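Local coordinates for protein hydroxyethylphosphonate dioxygenase (Streptomyces albus, PDB 6B9R) that probably oxidises 2-hydroxyethylphosphonate, cleaving its carbon–carbon bond to give hydroxymethylphosphonate, at a mononuclear iron centre, at residues A[114-117]-A[123-126]; A[280-285]-A[294-299]. One frame throughout, in Å; residues are numbered along the deposited sequence.

Interaction 1. Residues A[114-117]-A[123-126]; sequences TAMS and RPEW
Thr114 grips the backbone carbonyl of Pro124 with two donors, its amide and its hydroxyl. The amide N lies 3.2 Å from Pro124 O. OG1, at 2.8 Å from Pro124 O, comes from above the carbonyl plane, 61° out of it. A chi1 of 60° tucks OG1 between the backbone N and C of Thr114, which brings both donors to the same oxygen. A valine here would probably cost Pro124 O its second donor and take from Tyr366 OH its bond to OG1. Two residues on, Met116 turns toward the strand: its CB is directed at it, its CG presses on Pro124 CD at a tight 3.2 Å, and a bend at chi3 (-89°) follows. SD touches both Pro124 CD and Arg123 CD, 3.9 Å from the latter, and CE ends 4.2 Å from Glu125 OE2, on a carboxylate whose OE1 is paired with Arg99. The CG of Pro124 also sits 3.2 Å from Ala115 O, a buried oxygen for which the model offers no hydrogen-bonding partner. Antiparallel neighbours 106-113 and 123-129, joined by this loop, form a beta hairpin whose pairing Thr114 extends by one residue. Strand 364-369 covers Pro124 through Tyr366, strand 395-398 meets Thr114 through Ser395, and Pro69 of the second subunit packs on Met116 and Arg123.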
# COMPACT_ATOMS: atom_id res chain seq x y z
N THR A 114 15.21 15.24 14.20
CA THR A 114 15.77 14.04 14.80
C THR A 114 15.83 12.94 13.73
O THR A 114 15.59 13.20 12.55
CB THR A 114 14.99 13.64 16.06
OG1 THR A 114 13.63 13.37 15.74
CG2 THR A 114 15.04 14.75 17.09
N ALA A 115 16.16 11.72 14.15
CA ALA A 115 16.57 10.69 13.19
C ALA A 115 15.48 10.41 12.16
O ALA A 115 14.33 10.13 12.51
CB ALA A 115 16.94 9.40 13.93
N MET A 116 15.87 10.46 10.88
CA MET A 116 14.97 10.23 9.75
C MET A 116 15.67 9.34 8.74
O MET A 116 16.88 9.12 8.81
CB MET A 116 14.59 11.53 9.05
CG MET A 116 13.63 12.34 9.80
SD MET A 116 13.10 13.81 8.93
CE MET A 116 14.34 14.98 9.48
N SER A 117 14.89 8.86 7.76
CA SER A 117 15.44 8.00 6.72
C SER A 117 14.60 8.10 5.46
O SER A 117 13.37 8.21 5.53
CB SER A 117 15.49 6.54 7.18
OG SER A 117 15.85 5.67 6.12
N ARG A 123 8.62 11.94 10.04
CA ARG A 123 9.10 13.32 10.05
C ARG A 123 9.10 13.78 11.51
O ARG A 123 8.19 14.50 11.95
CB ARG A 123 8.25 14.23 9.16
CG ARG A 123 8.38 13.90 7.66
CD ARG A 123 9.73 14.32 7.12
NE ARG A 123 9.86 14.07 5.67
CZ ARG A 123 10.23 12.91 5.15
NH1 ARG A 123 10.52 11.90 5.93
NH2 ARG A 123 10.34 12.78 3.83
N PRO A 124 10.11 13.37 12.29
CA PRO A 124 10.06 13.58 13.74
C PRO A 124 10.84 14.81 14.17
O PRO A 124 12.06 14.88 13.99
CB PRO A 124 10.69 12.31 14.29
CG PRO A 124 11.75 11.96 13.24
CD PRO A 124 11.22 12.48 11.92
N GLU A 125 10.15 15.79 14.75
CA GLU A 125 10.78 17.04 15.13
C GLU A 125 10.70 17.21 16.64
O GLU A 125 9.65 16.95 17.25
CB GLU A 125 10.11 18.24 14.43
CG GLU A 125 10.14 18.16 12.90
CD GLU A 125 11.47 18.60 12.31
OE1 GLU A 125 11.82 19.79 12.45
OE2 GLU A 125 12.16 17.75 11.70
N TRP A 126 11.83 17.57 17.23
CA TRP A 126 11.87 18.19 18.55
C TRP A 126 11.41 19.63 18.38
O TRP A 126 11.89 20.33 17.48
CB TRP A 126 13.30 18.11 19.08
CG TRP A 126 13.60 18.79 20.39
CD1 TRP A 126 13.72 18.20 21.62
CD2 TRP A 126 13.87 20.19 20.60
NE1 TRP A 126 14.03 19.14 22.57
CE2 TRP A 126 14.12 20.37 21.98
CE3 TRP A 126 13.89 21.31 19.76
CZ2 TRP A 126 14.41 21.62 22.53
CZ3 TRP A 126 14.19 22.56 20.31
CH2 TRP A 126 14.44 22.70 21.68

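Interaction 2. Residues A[280-285]-A[294-299]; sequences PELSAL and RELLVP
Leu282 and Leu296 have the nearest CA atoms of the two segments, 7.3 Å apart, a spacing bridged by side chains. Residues 280-285 form regular helix, with Leu285 N bonded to Glu281 O, whereas the chain at 294-299 makes a turn with a weak bond from Leu297 N to Arg294 O and then runs extended from Leu297 onward. Leu282 reaches out with both methyls: CD1 touches Leu297 CD2 at 3.8 Å, and CD2 lies 4.1 Å from Leu296 CB. The side chains of Leu282 and Leu296 lie side by side, pointing opposite ways, and that of Leu297 stands roughly perpendicular to Leu282. Leu296 CD1 thereby arrives at the helix surface, 3.8 Å from Leu282 O and 3.9 Å from Leu285 CB. With CG anti to its own carbonyl carbon (chi1 -61°), Leu296 rests this methyl against two residues about one helical turn apart. Val245 of helix 238-249 touches Leu296 and Leu256 of helix 253-260 touches Leu285, joining the contact to a shared apolar core. An apolar core packed between several short helices is as expected of the compact Cro/C1-type helix-turn-helix domain, in whose sequence range both segments fall.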
# COMPACT_ATOMS: atom_id res chain seq x y z
N PRO A 280 -20.99 -16.27 12.63
CA PRO A 280 -21.36 -17.26 11.61
C PRO A 280 -21.89 -16.64 10.34
O PRO A 280 -21.68 -17.20 9.25
CB PRO A 280 -22.44 -18.10 12.32
CG PRO A 280 -22.20 -17.87 13.77
CD PRO A 280 -21.78 -16.45 13.86
N GLU A 281 -22.59 -15.51 10.44
CA GLU A 281 -23.03 -14.79 9.24
C GLU A 281 -21.85 -14.21 8.49
O GLU A 281 -21.81 -14.26 7.25
CB GLU A 281 -24.02 -13.69 9.63
CG GLU A 281 -25.30 -14.21 10.24
CD GLU A 281 -26.20 -13.11 10.78
OE1 GLU A 281 -25.67 -12.09 11.25
OE2 GLU A 281 -27.44 -13.27 10.72
N LEU A 282 -20.89 -13.62 9.20
CA LEU A 282 -19.72 -13.07 8.52
C LEU A 282 -18.96 -14.15 7.77
O LEU A 282 -18.48 -13.92 6.65
CB LEU A 282 -18.80 -12.38 9.53
CG LEU A 282 -19.26 -11.04 10.12
CD1 LEU A 282 -18.33 -10.63 11.24
CD2 LEU A 282 -19.29 -9.97 9.05
N SER A 283 -18.85 -15.35 8.36
CA SER A 283 -18.12 -16.42 7.69
C SER A 283 -18.83 -16.85 6.42
O SER A 283 -18.19 -17.08 5.39
CB SER A 283 -17.96 -17.62 8.62
OG SER A 283 -17.26 -17.27 9.80
N ALA A 284 -20.16 -16.98 6.48
CA ALA A 284 -20.93 -17.39 5.32
C ALA A 284 -20.89 -16.32 4.23
O ALA A 284 -20.72 -16.63 3.05
CB ALA A 284 -22.37 -17.70 5.74
N LEU A 285 -21.05 -15.05 4.62
CA LEU A 285 -20.98 -13.98 3.63
C LEU A 285 -19.60 -13.90 3.00
O LEU A 285 -19.48 -13.77 1.78
CB LEU A 285 -21.34 -12.64 4.28
CG LEU A 285 -22.78 -12.46 4.75
CD1 LEU A 285 -22.89 -11.25 5.65
CD2 LEU A 285 -23.73 -12.35 3.56
N ARG A 294 -11.68 -11.25 7.32
CA ARG A 294 -10.88 -10.04 7.52
C ARG A 294 -11.41 -8.87 6.71
O ARG A 294 -11.45 -7.73 7.19
CB ARG A 294 -9.43 -10.34 7.16
CG ARG A 294 -8.46 -9.19 7.37
CD ARG A 294 -7.01 -9.57 7.04
NE ARG A 294 -6.16 -8.38 7.09
CZ ARG A 294 -5.30 -8.10 8.07
NH1 ARG A 294 -4.62 -6.96 8.04
NH2 ARG A 294 -5.11 -8.95 9.08
N GLU A 295 -11.85 -9.12 5.47
CA GLU A 295 -12.21 -8.03 4.57
C GLU A 295 -13.59 -7.44 4.83
O GLU A 295 -13.89 -6.38 4.27
CB GLU A 295 -12.11 -8.50 3.11
CG GLU A 295 -10.70 -8.91 2.74
CD GLU A 295 -9.73 -7.73 2.77
OE1 GLU A 295 -10.17 -6.57 2.57
OE2 GLU A 295 -8.52 -7.95 3.00
N LEU A 296 -14.42 -8.08 5.66
CA LEU A 296 -15.73 -7.54 6.01
C LEU A 296 -15.73 -6.81 7.35
O LEU A 296 -16.76 -6.27 7.75
CB LEU A 296 -16.78 -8.65 6.04
CG LEU A 296 -17.01 -9.41 4.72
CD1 LEU A 296 -18.09 -10.50 4.93
CD2 LEU A 296 -17.43 -8.48 3.60
N LEU A 297 -14.59 -6.80 8.05
CA LEU A 297 -14.45 -6.12 9.33
C LEU A 297 -13.85 -4.74 9.11
O LEU A 297 -12.97 -4.56 8.27
CB LEU A 297 -13.57 -6.93 10.28
CG LEU A 297 -14.13 -8.27 10.74
CD1 LEU A 297 -13.17 -8.89 11.75
CD2 LEU A 297 -15.51 -8.08 11.37
N VAL A 298 -14.34 -3.76 9.87
CA VAL A 298 -13.92 -2.37 9.73
C VAL A 298 -13.36 -1.92 11.07
O VAL A 298 -14.00 -2.14 12.10
CB VAL A 298 -15.09 -1.45 9.31
CG1 VAL A 298 -14.58 -0.04 9.01
CG2 VAL A 298 -15.81 -2.02 8.10
N PRO A 299 -12.19 -1.30 11.12
CA PRO A 299 -11.67 -0.85 12.40
C PRO A 299 -12.51 0.29 12.94
O PRO A 299 -13.12 1.06 12.19
CB PRO A 299 -10.25 -0.39 12.08
CG PRO A 299 -10.34 0.04 10.66
CD PRO A 299 -11.28 -0.95 10.01

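Interaction 1 comes first along the chain and closes before interaction 2 opens. Their centres are 39 Å apart, on opposite sides of the chain's centre, and their nearest atoms remain about 22 Å from each other. They share no sheet or helix: residues 114-117 and 123-126 belong to the beta domain that holds the iron and substrate, whereas 280-285 and 294-299 lie in a small helical domain of Cro/C1 type. From 294-299 the chain runs on to strand 307-310, an outer strand of the same seven-stranded sheet as 123-129. Both contacts also reach the second subunit, so the beta and helical domains each take part in the dimer.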